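Local coordinates for uncharacterized protein (Bacteroides eggerthii DSM 20697, PDB 4ECO) that is of unknown function but, as a leucine-rich repeat protein, probably serves in binding other proteins, at residues 337-351 with 359-373. Residues are numbered along the deposited sequence; the frame is centred on the assembly and turned at random.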
loop_
_atom_site.group_PDB
_atom_site.type_symbol
_atom_site.label_atom_id
_atom_site.label_comp_id
_atom_site.label_asym_id
_atom_site.label_seq_id
_atom_site.Cartn_x
_atom_site.Cartn_y
_atom_site.Cartn_z
ATOM N N CYS A 337 7.007 3.010 -4.926
ATOM C CA CYS A 337 7.105 3.995 -6.012
ATOM C C CYS A 337 5.725 4.231 -6.636
ATOM O O CYS A 337 5.637 4.483 -7.843
ATOM C CB CYS A 337 8.115 3.565 -7.073
ATOM S SG CYS A 337 9.704 3.028 -6.420
ATOM N N LEU A 338 4.657 4.155 -5.828
ATOM C CA LEU A 338 3.299 4.417 -6.288
ATOM C C LEU A 338 3.201 5.744 -7.016
ATOM O O LEU A 338 3.785 6.728 -6.571
ATOM C CB LEU A 338 2.335 4.439 -5.103
ATOM C CG LEU A 338 1.916 3.107 -4.514
ATOM C CD1 LEU A 338 1.442 3.297 -3.090
ATOM C CD2 LEU A 338 0.788 2.505 -5.306
ATOM N N TYR A 339 2.500 5.769 -8.144
ATOM C CA TYR A 339 2.219 6.956 -8.937
ATOM C C TYR A 339 3.481 7.738 -9.277
ATOM O O TYR A 339 3.686 8.873 -8.828
ATOM C CB TYR A 339 1.201 7.873 -8.228
ATOM C CG TYR A 339 -0.060 7.165 -7.800
ATOM C CD1 TYR A 339 -1.108 6.970 -8.689
ATOM C CD2 TYR A 339 -0.209 6.693 -6.504
ATOM C CE1 TYR A 339 -2.285 6.331 -8.292
ATOM C CE2 TYR A 339 -1.379 6.051 -6.096
ATOM C CZ TYR A 339 -2.419 5.879 -6.992
ATOM O OH TYR A 339 -3.577 5.258 -6.584
ATOM N N ASN A 340 4.323 7.114 -10.084
ATOM C CA ASN A 340 5.520 7.717 -10.650
ATOM C C ASN A 340 5.346 7.633 -12.168
ATOM O O ASN A 340 4.217 7.447 -12.625
ATOM C CB ASN A 340 6.805 7.039 -10.126
ATOM C CG ASN A 340 7.393 7.666 -8.881
ATOM O OD1 ASN A 340 8.222 8.581 -8.960
ATOM N ND2 ASN A 340 7.040 7.139 -7.709
ATOM N N GLN A 341 6.423 7.734 -12.943
ATOM C CA GLN A 341 6.349 7.633 -14.393
ATOM C C GLN A 341 7.305 6.561 -14.882
ATOM O O GLN A 341 7.860 6.687 -15.984
ATOM C CB GLN A 341 6.711 8.981 -15.012
ATOM C CG GLN A 341 5.663 10.066 -14.943
ATOM C CD GLN A 341 6.186 11.219 -15.769
ATOM O OE1 GLN A 341 6.948 12.058 -15.277
ATOM N NE2 GLN A 341 5.899 11.211 -17.082
ATOM N N LEU A 342 7.568 5.550 -14.017
ATOM C CA LEU A 342 8.526 4.473 -14.281
ATOM C C LEU A 342 8.157 3.762 -15.569
ATOM O O LEU A 342 7.031 3.296 -15.716
ATOM C CB LEU A 342 8.610 3.475 -13.106
ATOM C CG LEU A 342 9.103 3.992 -11.740
ATOM C CD1 LEU A 342 8.910 2.945 -10.695
ATOM C CD2 LEU A 342 10.562 4.354 -11.770
ATOM N N GLU A 343 9.080 3.767 -16.534
ATOM C CA GLU A 343 8.884 3.180 -17.860
ATOM C C GLU A 343 9.974 2.144 -18.183
ATOM O O GLU A 343 11.099 2.244 -17.660
ATOM C CB GLU A 343 8.864 4.282 -18.942
ATOM C CG GLU A 343 10.165 5.069 -19.047
ATOM C CD GLU A 343 10.175 6.318 -19.901
ATOM O OE1 GLU A 343 9.086 6.802 -20.286
ATOM O OE2 GLU A 343 11.286 6.844 -20.142
ATOM N N GLY A 344 9.615 1.187 -19.054
ATOM C CA GLY A 344 10.496 0.154 -19.580
ATOM C C GLY A 344 10.935 -0.891 -18.590
ATOM O O GLY A 344 10.211 -1.192 -17.628
ATOM N N LYS A 345 12.121 -1.479 -18.861
ATOM C CA LYS A 345 12.740 -2.499 -18.019
ATOM C C LYS A 345 13.388 -1.785 -16.827
ATOM O O LYS A 345 14.021 -0.741 -17.000
ATOM C CB LYS A 345 13.739 -3.341 -18.848
ATOM C CG LYS A 345 14.469 -4.460 -18.073
ATOM C CD LYS A 345 14.951 -5.626 -18.959
ATOM C CE LYS A 345 15.956 -5.283 -20.059
ATOM N NZ LYS A 345 16.352 -6.477 -20.869
ATOM N N LEU A 346 13.159 -2.285 -15.618
ATOM C CA LEU A 346 13.697 -1.627 -14.422
ATOM C C LEU A 346 15.121 -2.048 -14.105
ATOM O O LEU A 346 15.415 -3.236 -14.188
ATOM C CB LEU A 346 12.841 -1.909 -13.176
ATOM C CG LEU A 346 11.617 -1.072 -12.916
ATOM C CD1 LEU A 346 10.972 -1.496 -11.606
ATOM C CD2 LEU A 346 11.954 0.400 -12.854
ATOM N N PRO A 347 15.999 -1.137 -13.622
ATOM C CA PRO A 347 17.323 -1.591 -13.149
ATOM C C PRO A 347 17.138 -2.529 -11.932
ATOM O O PRO A 347 16.129 -2.404 -11.224
ATOM C CB PRO A 347 18.044 -0.279 -12.799
ATOM C CG PRO A 347 17.234 0.814 -13.479
ATOM C CD PRO A 347 15.832 0.319 -13.436
ATOM N N ALA A 348 18.053 -3.506 -11.722
ATOM C CA ALA A 348 17.918 -4.491 -10.630
ATOM C C ALA A 348 18.814 -4.193 -9.416
ATOM O O ALA A 348 19.919 -3.683 -9.579
ATOM C CB ALA A 348 18.244 -5.881 -11.150
ATOM N N PHE A 349 18.339 -4.550 -8.203
ATOM C CA PHE A 349 19.106 -4.417 -6.948
ATOM C C PHE A 349 20.016 -5.646 -6.711
ATOM O O PHE A 349 21.127 -5.522 -6.171
ATOM C CB PHE A 349 18.158 -4.268 -5.740
ATOM C CG PHE A 349 17.321 -3.016 -5.696
ATOM C CD1 PHE A 349 17.791 -1.869 -5.066
ATOM C CD2 PHE A 349 16.052 -2.988 -6.262
ATOM C CE1 PHE A 349 17.019 -0.707 -5.036
ATOM C CE2 PHE A 349 15.287 -1.822 -6.241
ATOM C CZ PHE A 349 15.773 -0.692 -5.626
ATOM N N GLY A 350 19.482 -6.822 -7.068
ATOM C CA GLY A 350 20.103 -8.123 -6.869
ATOM C C GLY A 350 19.357 -8.924 -5.821
ATOM O O GLY A 350 18.654 -8.345 -4.985
ATOM N N SER A 351 19.497 -10.268 -5.868
ATOM C CA SER A 351 18.868 -11.226 -4.938
ATOM C C SER A 351 19.284 -10.978 -3.482
ATOM O O SER A 351 18.511 -11.257 -2.568
ATOM C CB SER A 351 19.246 -12.661 -5.301
ATOM O OG SER A 351 19.456 -12.878 -6.686
ATOM N N ASN A 359 6.068 -2.195 -3.599
ATOM C CA ASN A 359 4.872 -1.669 -4.233
ATOM C C ASN A 359 5.292 -0.720 -5.360
ATOM O O ASN A 359 5.783 0.372 -5.089
ATOM C CB ASN A 359 3.967 -0.986 -3.203
ATOM C CG ASN A 359 2.535 -0.830 -3.666
ATOM O OD1 ASN A 359 2.256 -0.352 -4.789
ATOM N ND2 ASN A 359 1.591 -1.249 -2.806
ATOM N N LEU A 360 5.155 -1.187 -6.625
ATOM C CA LEU A 360 5.524 -0.459 -7.850
ATOM C C LEU A 360 4.268 -0.097 -8.664
ATOM O O LEU A 360 4.367 0.235 -9.852
ATOM C CB LEU A 360 6.480 -1.329 -8.688
ATOM C CG LEU A 360 7.806 -1.755 -8.021
ATOM C CD1 LEU A 360 8.561 -2.745 -8.875
ATOM C CD2 LEU A 360 8.692 -0.560 -7.716
ATOM N N ALA A 361 3.084 -0.125 -8.009
ATOM C CA ALA A 361 1.832 0.104 -8.694
ATOM C C ALA A 361 1.734 1.518 -9.256
ATOM O O ALA A 361 2.377 2.443 -8.757
ATOM C CB ALA A 361 0.661 -0.183 -7.779
ATOM N N TYR A 362 0.953 1.645 -10.343
ATOM C CA TYR A 362 0.612 2.873 -11.024
ATOM C C TYR A 362 1.848 3.529 -11.647
ATOM O O TYR A 362 2.259 4.647 -11.297
ATOM C CB TYR A 362 -0.132 3.829 -10.094
ATOM C CG TYR A 362 -1.490 3.312 -9.682
ATOM C CD1 TYR A 362 -2.610 3.538 -10.473
ATOM C CD2 TYR A 362 -1.661 2.601 -8.496
ATOM C CE1 TYR A 362 -3.870 3.064 -10.099
ATOM C CE2 TYR A 362 -2.914 2.093 -8.126
ATOM C CZ TYR A 362 -4.020 2.351 -8.920
ATOM O OH TYR A 362 -5.276 1.919 -8.551
ATOM N N ASN A 363 2.392 2.825 -12.633
ATOM C CA ASN A 363 3.539 3.242 -13.436
ATOM C C ASN A 363 3.338 2.707 -14.866
ATOM O O ASN A 363 2.215 2.375 -15.255
ATOM C CB ASN A 363 4.859 2.763 -12.804
ATOM C CG ASN A 363 5.276 3.542 -11.597
ATOM O OD1 ASN A 363 5.773 4.643 -11.706
ATOM N ND2 ASN A 363 5.178 2.954 -10.433
ATOM N N GLN A 364 4.410 2.633 -15.639
ATOM C CA GLN A 364 4.350 2.157 -17.016
ATOM C C GLN A 364 5.532 1.199 -17.261
ATOM O O GLN A 364 6.146 1.186 -18.330
ATOM C CB GLN A 364 4.332 3.365 -17.985
ATOM C CG GLN A 364 3.008 4.156 -17.983
ATOM C CD GLN A 364 1.797 3.475 -18.642
ATOM O OE1 GLN A 364 1.624 3.527 -19.850
ATOM N NE2 GLN A 364 0.930 2.827 -17.856
ATOM N N ILE A 365 5.845 0.405 -16.224
ATOM C CA ILE A 365 6.903 -0.606 -16.209
ATOM C C ILE A 365 6.506 -1.726 -17.181
ATOM O O ILE A 365 5.373 -2.202 -17.122
ATOM C CB ILE A 365 7.144 -1.118 -14.761
ATOM C CG1 ILE A 365 7.528 0.052 -13.831
ATOM C CG2 ILE A 365 8.198 -2.225 -14.729
ATOM C CD1 ILE A 365 7.408 -0.218 -12.320
ATOM N N THR A 366 7.427 -2.117 -18.085
ATOM C CA THR A 366 7.168 -3.172 -19.069
ATOM C C THR A 366 7.850 -4.479 -18.704
ATOM O O THR A 366 7.415 -5.543 -19.176
ATOM C CB THR A 366 7.613 -2.756 -20.470
ATOM O OG1 THR A 366 9.014 -2.437 -20.469
ATOM C CG2 THR A 366 6.777 -1.633 -21.037
ATOM N N GLU A 367 8.919 -4.411 -17.880
ATOM C CA GLU A 367 9.658 -5.613 -17.513
ATOM C C GLU A 367 10.293 -5.504 -16.145
ATOM O O GLU A 367 10.877 -4.473 -15.822
ATOM C CB GLU A 367 10.756 -5.847 -18.563
ATOM C CG GLU A 367 11.331 -7.255 -18.644
ATOM C CD GLU A 367 12.233 -7.493 -19.844
ATOM O OE1 GLU A 367 12.054 -6.810 -20.879
ATOM O OE2 GLU A 367 13.129 -8.362 -19.743
ATOM N N ILE A 368 10.209 -6.591 -15.359
ATOM C CA ILE A 368 10.878 -6.757 -14.066
ATOM C C ILE A 368 12.031 -7.739 -14.320
ATOM O O ILE A 368 11.793 -8.861 -14.795
ATOM C CB ILE A 368 9.915 -7.199 -12.949
ATOM C CG1 ILE A 368 8.797 -6.141 -12.687
ATOM C CG2 ILE A 368 10.669 -7.614 -11.680
ATOM C CD1 ILE A 368 9.221 -4.749 -12.106
ATOM N N PRO A 369 13.294 -7.303 -14.096
ATOM C CA PRO A 369 14.454 -8.163 -14.423
ATOM C C PRO A 369 14.551 -9.389 -13.550
ATOM O O PRO A 369 13.972 -9.420 -12.461
ATOM C CB PRO A 369 15.661 -7.249 -14.183
ATOM C CG PRO A 369 15.178 -6.257 -13.207
ATOM C CD PRO A 369 13.739 -5.996 -13.572
ATOM N N ALA A 370 15.308 -10.382 -14.037
ATOM C CA ALA A 370 15.521 -11.687 -13.396
ATOM C C ALA A 370 16.076 -11.553 -11.974
ATOM O O ALA A 370 15.673 -12.317 -11.084
ATOM C CB ALA A 370 16.469 -12.522 -14.239
ATOM N N ASN A 371 16.944 -10.558 -11.760
ATOM C CA ASN A 371 17.566 -10.374 -10.466
ATOM C C ASN A 371 17.080 -9.122 -9.762
ATOM O O ASN A 371 17.836 -8.511 -8.985
ATOM C CB ASN A 371 19.088 -10.306 -10.652
ATOM C CG ASN A 371 19.817 -11.122 -9.618
ATOM O OD1 ASN A 371 19.335 -12.181 -9.186
ATOM N ND2 ASN A 371 21.026 -10.681 -9.233
ATOM N N PHE A 372 15.808 -8.742 -9.993
ATOM C CA PHE A 372 15.294 -7.495 -9.447
ATOM C C PHE A 372 15.597 -7.355 -7.949
ATOM O O PHE A 372 16.197 -6.346 -7.556
ATOM C CB PHE A 372 13.809 -7.313 -9.706
ATOM C CG PHE A 372 13.372 -5.948 -9.249
ATOM C CD1 PHE A 372 13.829 -4.797 -9.902
ATOM C CD2 PHE A 372 12.558 -5.798 -8.130
ATOM C CE1 PHE A 372 13.465 -3.524 -9.451
ATOM C CE2 PHE A 372 12.185 -4.523 -7.683
ATOM C CZ PHE A 372 12.640 -3.395 -8.348
ATOM N N CYS A 373 15.231 -8.380 -7.135
ATOM C CA CYS A 373 15.467 -8.395 -5.691
ATOM C C CYS A 373 15.216 -9.783 -5.090
ATOM O O CYS A 373 14.700 -10.678 -5.757
ATOM C CB CYS A 373 14.575 -7.362 -5.010
ATOM S SG CYS A 373 12.815 -7.774 -5.064
#
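Asn363 ties the two segments together through both ends of its amide. Its ND2 donates to Cys337 O at 3.0 Å, nearly straight at the hydrogen (163°), and also to Leu360 O within its own segment; both acceptors lie close to the amide plane, which fixes the rotation of the group. Its OD1 accepts from Leu342 N at 3.1 Å. Asn340, the equivalent asparagine of the preceding turn, sends its own ND2 to Cys337 O from the opposite face of that carbonyl, so two side chains grip one buried oxygen. This is the asparagine ladder of leucine-rich repeats, in which each asparagine bonds to backbone of its own and the adjoining coil.

Alongside, the Tyr339 and Tyr362 rings form an offset stack, centroids 4.4 Å apart and planes 18° from parallel. With CG anti to the carbonyl carbon in both, the two rings point the same way.

Inside the coil, Leu346 CD1 meets Ile368 CD1 at 3.7 Å and also touches Leu360, Ile365 and Phe372. Further along, the edge of Phe349 is turned toward the face of Phe372 (planes at 80°), while Phe349 N donates to Phe372 O at 2.9 Å. Between the asparagine ladder and the Leu346 cluster, Glu343–Lys345 pairs in parallel with Gln364–Glu367 across a beta bulge, where Thr366 N reaches Gly344 O.

The pattern continues on both sides: Tyr314 stacks on Tyr339 and His386 on Tyr362, Asn387 extends the ladder to Leu360 and Ile365, helix 323-326 packs against Pro347 and Phe349, and strand 354-359 touches Phe372 and Cys373.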